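Local coordinates for protein arabinan endo-1,5-alpha-l-arabinosidase A (Cellvibrio cellulosa, PDB 1GYH) that cleaves the alpha-1,5-linked arabinofuranosyl bonds of linear arabinan, releasing almost exclusively arabinotriose during plant cell wall breakdown, at residues L21-T29 with G62-Y70; D9-W19 with H262-G270. All coordinates share one frame; numbering follows the deposited sequence.

In the fold
Both contacts join neighbouring sheets of a five-blade beta-propeller. Interaction 1 ties the strand and turn of 21-29 to strand 63-72 of the next sheet; interaction 2 sets strand 11-15, with the start of 18-23, beside strand 257-268 from the far end of the chain. The first is nested inside the long loop closed by the second, and both draw on strand 18-23. Interaction 1 is largely buried and combines backbone pairing with a small apolar core. Interaction 2, only partly buried, has no direct backbone-to-backbone bonds and relies on side chains, ending in tryptophans at its outer end. They meet where Asp9, the probable proton acceptor, lies next to Thr24.

Interaction 1: residues L21-T29 with G62-Y70; sequences LFSTGPGIT and GHLWAPDIY
Gly25 and Leu64 form an antiparallel hydrogen-bonded pair through which 25-26 becomes the edge strand of the second sheet of the five-blade propeller. Gly25 N donates to Leu64 O (3.0 Å), and Leu64 N returns a bond to Gly25 O from above the carbonyl plane. From the opposite face of that plane Ile28 N also reaches Gly25 O, closing the type II turn of 25-28, so two donors grip this one oxygen. From the turn's middle peptide, Gly27 N donates to Gly62 O in a longer bond (3.3 Å). Pro26 lies alongside His63, with CG over one face of the imidazole, 4.0 Å from its centroid; Gly62 and His63 are probable substrate-binding residues. On the other side of this pairing Ile28 CD1 wedges between Leu64 CB (3.7 Å) and Pro67 CB (3.8 Å). Farther along, Phe22 and Ile69 cross at about a right angle. With Ile69 CG1 anti to the backbone N (chi1 -175°), CG1 runs along the Phe22 ring and brings CD1 to 3.7 Å from Phe22 CZ, while Ile69 CB sits over the ring face. Leu78 and Tyr80 of strand 75-82 back this apolar layer. Thr24, bonded through OG1 to Asp9, is held by strand 63-72 as well: Ala66 N donates to Thr24 OG1 at 2.8 Å, almost straight at 175°.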
# COMPACT_ATOMS: atom_id res chain seq x y z
N LEU A 21 -10.51 2.34 8.05
CA LEU A 21 -9.09 2.07 8.02
C LEU A 21 -8.87 0.54 7.87
O LEU A 21 -9.53 -0.27 8.54
CB LEU A 21 -8.45 2.56 9.31
CG LEU A 21 -7.03 2.11 9.71
CD1 LEU A 21 -5.93 2.74 8.83
CD2 LEU A 21 -6.77 2.47 11.17
N PHE A 22 -8.00 0.19 6.95
CA PHE A 22 -7.72 -1.21 6.59
C PHE A 22 -6.25 -1.48 6.84
O PHE A 22 -5.37 -0.73 6.42
CB PHE A 22 -8.06 -1.51 5.13
CG PHE A 22 -9.46 -1.17 4.73
CD1 PHE A 22 -9.87 0.17 4.59
CD2 PHE A 22 -10.39 -2.18 4.50
CE1 PHE A 22 -11.17 0.47 4.20
CE2 PHE A 22 -11.73 -1.87 4.15
CZ PHE A 22 -12.11 -0.53 4.00
N SER A 23 -5.97 -2.63 7.48
CA SER A 23 -4.62 -3.01 7.84
C SER A 23 -4.34 -4.48 7.46
O SER A 23 -5.25 -5.34 7.45
CB SER A 23 -4.42 -2.82 9.35
OG SER A 23 -3.15 -3.31 9.82
N THR A 24 -3.08 -4.75 7.15
CA THR A 24 -2.55 -6.12 7.21
C THR A 24 -3.01 -6.80 8.50
O THR A 24 -3.01 -6.19 9.57
CB THR A 24 -1.01 -6.06 7.15
OG1 THR A 24 -0.61 -5.68 5.82
CG2 THR A 24 -0.35 -7.47 7.42
N GLY A 25 -3.42 -8.05 8.40
CA GLY A 25 -3.90 -8.81 9.56
C GLY A 25 -4.85 -9.94 9.16
O GLY A 25 -5.16 -10.11 7.97
N PRO A 26 -5.34 -10.71 10.12
CA PRO A 26 -6.22 -11.86 9.81
C PRO A 26 -7.45 -11.46 9.00
O PRO A 26 -8.25 -10.69 9.50
CB PRO A 26 -6.60 -12.37 11.20
CG PRO A 26 -5.45 -11.96 12.05
CD PRO A 26 -5.11 -10.57 11.56
N GLY A 27 -7.57 -11.92 7.76
CA GLY A 27 -8.75 -11.60 6.95
C GLY A 27 -8.85 -10.13 6.46
O GLY A 27 -9.83 -9.78 5.83
N ILE A 28 -7.80 -9.34 6.66
CA ILE A 28 -7.74 -7.86 6.57
C ILE A 28 -8.57 -7.23 7.70
O ILE A 28 -9.77 -7.44 7.78
CB ILE A 28 -8.15 -7.31 5.23
CG1 ILE A 28 -7.21 -7.72 4.09
CG2 ILE A 28 -8.20 -5.74 5.27
CD1 ILE A 28 -5.77 -7.25 4.17
N THR A 29 -7.91 -6.49 8.58
CA THR A 29 -8.55 -5.87 9.74
C THR A 29 -9.12 -4.50 9.33
O THR A 29 -8.43 -3.73 8.67
CB THR A 29 -7.54 -5.66 10.87
OG1 THR A 29 -6.79 -6.86 11.17
CG2 THR A 29 -8.26 -5.32 12.17
N GLY A 62 -3.33 -17.37 7.64
CA GLY A 62 -4.51 -16.55 7.83
C GLY A 62 -4.34 -15.03 7.74
O GLY A 62 -5.34 -14.34 7.63
N HIS A 63 -3.11 -14.53 7.77
CA HIS A 63 -2.81 -13.09 7.68
C HIS A 63 -2.71 -12.63 6.23
O HIS A 63 -1.82 -13.05 5.48
CB HIS A 63 -1.51 -12.72 8.41
CG HIS A 63 -1.59 -12.91 9.88
ND1 HIS A 63 -1.64 -11.86 10.79
CD2 HIS A 63 -1.69 -14.04 10.62
CE1 HIS A 63 -1.75 -12.34 12.01
NE2 HIS A 63 -1.81 -13.66 11.93
N LEU A 64 -3.65 -11.77 5.83
CA LEU A 64 -3.61 -11.13 4.51
C LEU A 64 -2.83 -9.83 4.60
O LEU A 64 -2.85 -9.16 5.65
CB LEU A 64 -5.03 -10.89 3.99
CG LEU A 64 -5.88 -12.15 3.79
CD1 LEU A 64 -7.36 -11.79 3.48
CD2 LEU A 64 -5.28 -12.99 2.66
N TRP A 65 -2.11 -9.47 3.53
CA TRP A 65 -1.17 -8.35 3.58
C TRP A 65 -1.56 -7.20 2.63
O TRP A 65 -2.08 -7.44 1.54
CB TRP A 65 0.23 -8.74 3.15
CG TRP A 65 0.97 -9.91 3.85
CD1 TRP A 65 0.59 -10.65 4.92
CD2 TRP A 65 2.23 -10.42 3.43
NE1 TRP A 65 1.55 -11.60 5.19
CE2 TRP A 65 2.58 -11.47 4.28
CE3 TRP A 65 3.11 -10.09 2.39
CZ2 TRP A 65 3.78 -12.20 4.14
CZ3 TRP A 65 4.34 -10.82 2.25
CH2 TRP A 65 4.63 -11.86 3.13
N ALA A 66 -1.24 -5.99 3.08
CA ALA A 66 -1.10 -4.78 2.22
C ALA A 66 -2.35 -4.47 1.38
O ALA A 66 -2.33 -4.45 0.15
CB ALA A 66 0.18 -4.91 1.35
N PRO A 67 -3.46 -4.19 2.05
CA PRO A 67 -4.69 -3.96 1.35
C PRO A 67 -4.65 -2.60 0.56
O PRO A 67 -3.84 -1.70 0.89
CB PRO A 67 -5.72 -3.88 2.48
CG PRO A 67 -4.97 -3.41 3.67
CD PRO A 67 -3.60 -4.02 3.51
N ASP A 68 -5.45 -2.51 -0.48
CA ASP A 68 -5.83 -1.20 -1.04
C ASP A 68 -7.33 -1.09 -1.13
O ASP A 68 -8.03 -2.07 -1.52
CB ASP A 68 -5.17 -0.92 -2.42
CG ASP A 68 -5.13 0.59 -2.75
OD1 ASP A 68 -4.78 1.40 -1.86
OD2 ASP A 68 -5.40 1.04 -3.85
N ILE A 69 -7.85 0.08 -0.74
CA ILE A 69 -9.30 0.33 -0.86
C ILE A 69 -9.56 1.35 -1.98
O ILE A 69 -8.84 2.38 -2.06
CB ILE A 69 -9.91 0.71 0.53
CG1 ILE A 69 -11.43 0.85 0.46
CG2 ILE A 69 -9.33 2.03 1.08
CD1 ILE A 69 -12.17 -0.51 0.29
N TYR A 70 -10.54 1.06 -2.84
CA TYR A 70 -10.85 1.88 -4.00
C TYR A 70 -12.34 1.91 -4.25
O TYR A 70 -12.98 0.87 -4.35
CB TYR A 70 -10.14 1.34 -5.24
CG TYR A 70 -10.22 2.25 -6.47
CD1 TYR A 70 -9.46 3.43 -6.55
CD2 TYR A 70 -11.02 1.90 -7.56
CE1 TYR A 70 -9.54 4.27 -7.67
CE2 TYR A 70 -11.09 2.71 -8.68
CZ TYR A 70 -10.35 3.90 -8.74
OH TYR A 70 -10.45 4.73 -9.88

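Interaction 2: residues D9-W19 with H262-G270; sequences DPVMTREGDTW and HNSAYTWDG
Ser264 OG donates to Pro10 O at 2.9 Å, tilted 30° from the carbonyl plane; chi1 of 46° places the hydroxyl between its own backbone N and carbonyl carbon, facing the 9-19 segment. Two residues further along both segments, Met12 N gives Tyr266 OH a nearly straight bond (3.0 Å). Side chains thus span the gap between strands whose axes run roughly parallel, with no backbone bond between them. At the inner end Asp9 CB is centred over the His262 imidazole, 3.6 Å from the ring centroid, while the Asp9 carboxylate turns its hydrogen bond to Thr24 instead. Asp9 is probably the proton acceptor and His262 probably a calcium ligand, which puts this end of the contact at the active centre. Outward the chemistry turns aromatic: the edge of Trp19 meets the face of Trp268 in a T-shaped pair, planes at 68°, with Trp19 CZ3 3.4 Å from Trp268 CE2. Met12 bends at chi3 to bring CE to 3.7 Å from Trp268 CH2, its sulfur making an oblique Met-aromatic contact. Val11 bonds through its backbone to Phe22 of strand 18-23 and Ser264 to Val275 of strand 271-280, so the contact joins the first and last sheets and closes the propeller ring.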
# COMPACT_ATOMS: atom_id res chain seq x y z
N ASP A 9 0.81 -1.31 7.07
CA ASP A 9 0.47 -1.16 5.65
C ASP A 9 -0.92 -0.51 5.47
O ASP A 9 -1.71 -0.99 4.69
CB ASP A 9 0.58 -2.51 4.88
CG ASP A 9 1.83 -3.32 5.26
OD1 ASP A 9 2.95 -2.71 5.31
OD2 ASP A 9 1.77 -4.55 5.54
N PRO A 10 -1.20 0.61 6.15
CA PRO A 10 -2.57 1.17 6.20
C PRO A 10 -3.04 1.89 4.94
O PRO A 10 -2.25 2.51 4.22
CB PRO A 10 -2.50 2.15 7.36
CG PRO A 10 -1.12 2.69 7.25
CD PRO A 10 -0.26 1.43 6.92
N VAL A 11 -4.33 1.74 4.69
CA VAL A 11 -5.07 2.52 3.71
C VAL A 11 -6.41 2.98 4.33
O VAL A 11 -6.88 2.44 5.35
CB VAL A 11 -5.32 1.75 2.42
CG1 VAL A 11 -3.99 1.47 1.67
CG2 VAL A 11 -6.15 0.46 2.69
N MET A 12 -7.03 4.00 3.71
CA MET A 12 -8.24 4.63 4.27
C MET A 12 -9.17 5.09 3.17
O MET A 12 -8.74 5.34 2.03
CB MET A 12 -7.89 5.87 5.13
CG MET A 12 -7.19 5.61 6.46
SD MET A 12 -6.71 7.09 7.41
CE MET A 12 -8.20 7.90 7.59
N THR A 13 -10.44 5.21 3.54
CA THR A 13 -11.49 5.80 2.71
C THR A 13 -12.62 6.37 3.55
O THR A 13 -12.74 6.06 4.72
CB THR A 13 -11.97 4.79 1.65
OG1 THR A 13 -12.42 5.50 0.50
CG2 THR A 13 -13.14 3.90 2.11
N ARG A 14 -13.49 7.17 2.95
CA ARG A 14 -14.62 7.73 3.66
C ARG A 14 -15.90 7.33 2.94
O ARG A 14 -15.99 7.44 1.71
CB ARG A 14 -14.53 9.27 3.73
CG ARG A 14 -15.66 9.93 4.51
CD ARG A 14 -15.58 11.47 4.81
NE ARG A 14 -16.16 11.79 6.14
CZ ARG A 14 -16.33 13.03 6.66
NH1 ARG A 14 -15.99 14.11 5.97
NH2 ARG A 14 -16.83 13.19 7.88
N GLU A 15 -16.88 6.86 3.72
CA GLU A 15 -18.24 6.62 3.24
C GLU A 15 -19.19 7.48 4.04
O GLU A 15 -19.34 7.30 5.25
CB GLU A 15 -18.63 5.15 3.43
CG GLU A 15 -20.04 4.81 2.92
CD GLU A 15 -20.47 3.36 3.14
OE1 GLU A 15 -19.93 2.66 4.03
OE2 GLU A 15 -21.35 2.90 2.40
N GLY A 16 -19.87 8.41 3.36
CA GLY A 16 -20.72 9.36 4.06
C GLY A 16 -19.91 10.13 5.11
O GLY A 16 -18.89 10.73 4.78
N ASP A 17 -20.34 10.09 6.36
CA ASP A 17 -19.57 10.80 7.42
C ASP A 17 -18.67 9.88 8.27
O ASP A 17 -18.17 10.31 9.34
CB ASP A 17 -20.47 11.60 8.34
CG ASP A 17 -21.36 10.73 9.19
OD1 ASP A 17 -21.25 9.48 9.10
OD2 ASP A 17 -22.20 11.17 9.97
N THR A 18 -18.44 8.66 7.79
CA THR A 18 -17.57 7.70 8.47
C THR A 18 -16.29 7.32 7.72
O THR A 18 -16.32 7.02 6.54
CB THR A 18 -18.39 6.42 8.81
OG1 THR A 18 -19.62 6.78 9.44
CG2 THR A 18 -17.65 5.57 9.88
N TRP A 19 -15.17 7.41 8.43
CA TRP A 19 -13.85 7.00 7.96
C TRP A 19 -13.58 5.51 8.27
O TRP A 19 -13.97 5.00 9.34
CB TRP A 19 -12.78 7.85 8.64
CG TRP A 19 -12.92 9.34 8.44
CD1 TRP A 19 -13.48 10.25 9.31
CD2 TRP A 19 -12.43 10.09 7.34
NE1 TRP A 19 -13.40 11.52 8.78
CE2 TRP A 19 -12.73 11.45 7.59
CE3 TRP A 19 -11.75 9.75 6.17
CZ2 TRP A 19 -12.42 12.46 6.69
CZ3 TRP A 19 -11.42 10.76 5.29
CH2 TRP A 19 -11.77 12.10 5.55
N HIS A 262 5.47 2.03 4.11
CA HIS A 262 4.33 1.39 3.42
C HIS A 262 3.11 2.30 3.44
O HIS A 262 2.13 2.02 4.13
CB HIS A 262 3.96 -0.01 3.96
CG HIS A 262 3.15 -0.80 2.96
ND1 HIS A 262 3.57 -2.00 2.44
CD2 HIS A 262 2.02 -0.48 2.29
CE1 HIS A 262 2.70 -2.42 1.53
NE2 HIS A 262 1.75 -1.50 1.42
N ASN A 263 3.21 3.41 2.71
CA ASN A 263 2.23 4.48 2.82
C ASN A 263 1.10 4.44 1.83
O ASN A 263 1.15 3.74 0.82
CB ASN A 263 2.93 5.86 2.68
CG ASN A 263 3.25 6.19 1.27
OD1 ASN A 263 4.19 5.61 0.72
ND2 ASN A 263 2.46 7.09 0.64
N SER A 264 0.09 5.24 2.13
CA SER A 264 -0.90 5.67 1.18
C SER A 264 -0.94 7.24 1.30
O SER A 264 -0.21 7.83 2.11
CB SER A 264 -2.27 5.02 1.45
OG SER A 264 -2.66 5.06 2.85
N ALA A 265 -1.80 7.87 0.50
CA ALA A 265 -1.87 9.35 0.41
C ALA A 265 -3.21 9.71 -0.24
O ALA A 265 -3.69 9.00 -1.14
CB ALA A 265 -0.72 9.91 -0.38
N TYR A 266 -3.83 10.77 0.26
CA TYR A 266 -5.18 11.12 -0.12
C TYR A 266 -5.39 12.63 -0.09
O TYR A 266 -4.70 13.37 0.64
CB TYR A 266 -6.19 10.50 0.84
CG TYR A 266 -6.04 8.98 0.94
CD1 TYR A 266 -6.65 8.15 0.01
CD2 TYR A 266 -5.28 8.40 1.95
CE1 TYR A 266 -6.53 6.76 0.10
CE2 TYR A 266 -5.14 7.01 2.05
CZ TYR A 266 -5.77 6.19 1.12
OH TYR A 266 -5.67 4.82 1.20
N THR A 267 -6.34 13.03 -0.93
CA THR A 267 -6.89 14.37 -0.93
C THR A 267 -8.32 14.28 -0.42
O THR A 267 -9.17 13.67 -1.05
CB THR A 267 -6.80 14.96 -2.36
OG1 THR A 267 -5.42 15.10 -2.77
CG2 THR A 267 -7.38 16.41 -2.39
N TRP A 268 -8.57 14.90 0.73
CA TRP A 268 -9.88 14.98 1.37
C TRP A 268 -10.26 16.46 1.59
O TRP A 268 -9.54 17.18 2.30
CB TRP A 268 -9.84 14.31 2.74
CG TRP A 268 -9.52 12.78 2.70
CD1 TRP A 268 -10.06 11.85 1.87
CD2 TRP A 268 -8.64 12.07 3.58
NE1 TRP A 268 -9.55 10.59 2.17
CE2 TRP A 268 -8.68 10.71 3.21
CE3 TRP A 268 -7.83 12.44 4.66
CZ2 TRP A 268 -7.94 9.73 3.87
CZ3 TRP A 268 -7.09 11.47 5.31
CH2 TRP A 268 -7.14 10.13 4.90
N ASP A 269 -11.37 16.90 1.00
CA ASP A 269 -11.90 18.25 1.24
C ASP A 269 -10.82 19.33 1.06
O ASP A 269 -10.69 20.23 1.90
CB ASP A 269 -12.48 18.37 2.65
CG ASP A 269 -13.47 17.29 2.95
OD1 ASP A 269 -14.36 16.98 2.12
OD2 ASP A 269 -13.42 16.66 4.01
N GLY A 270 -10.04 19.20 -0.02
CA GLY A 270 -9.15 20.27 -0.48
C GLY A 270 -7.82 20.34 0.24
O GLY A 270 -7.06 21.29 0.05
O HOH W 1 -0.79 1.62 1.43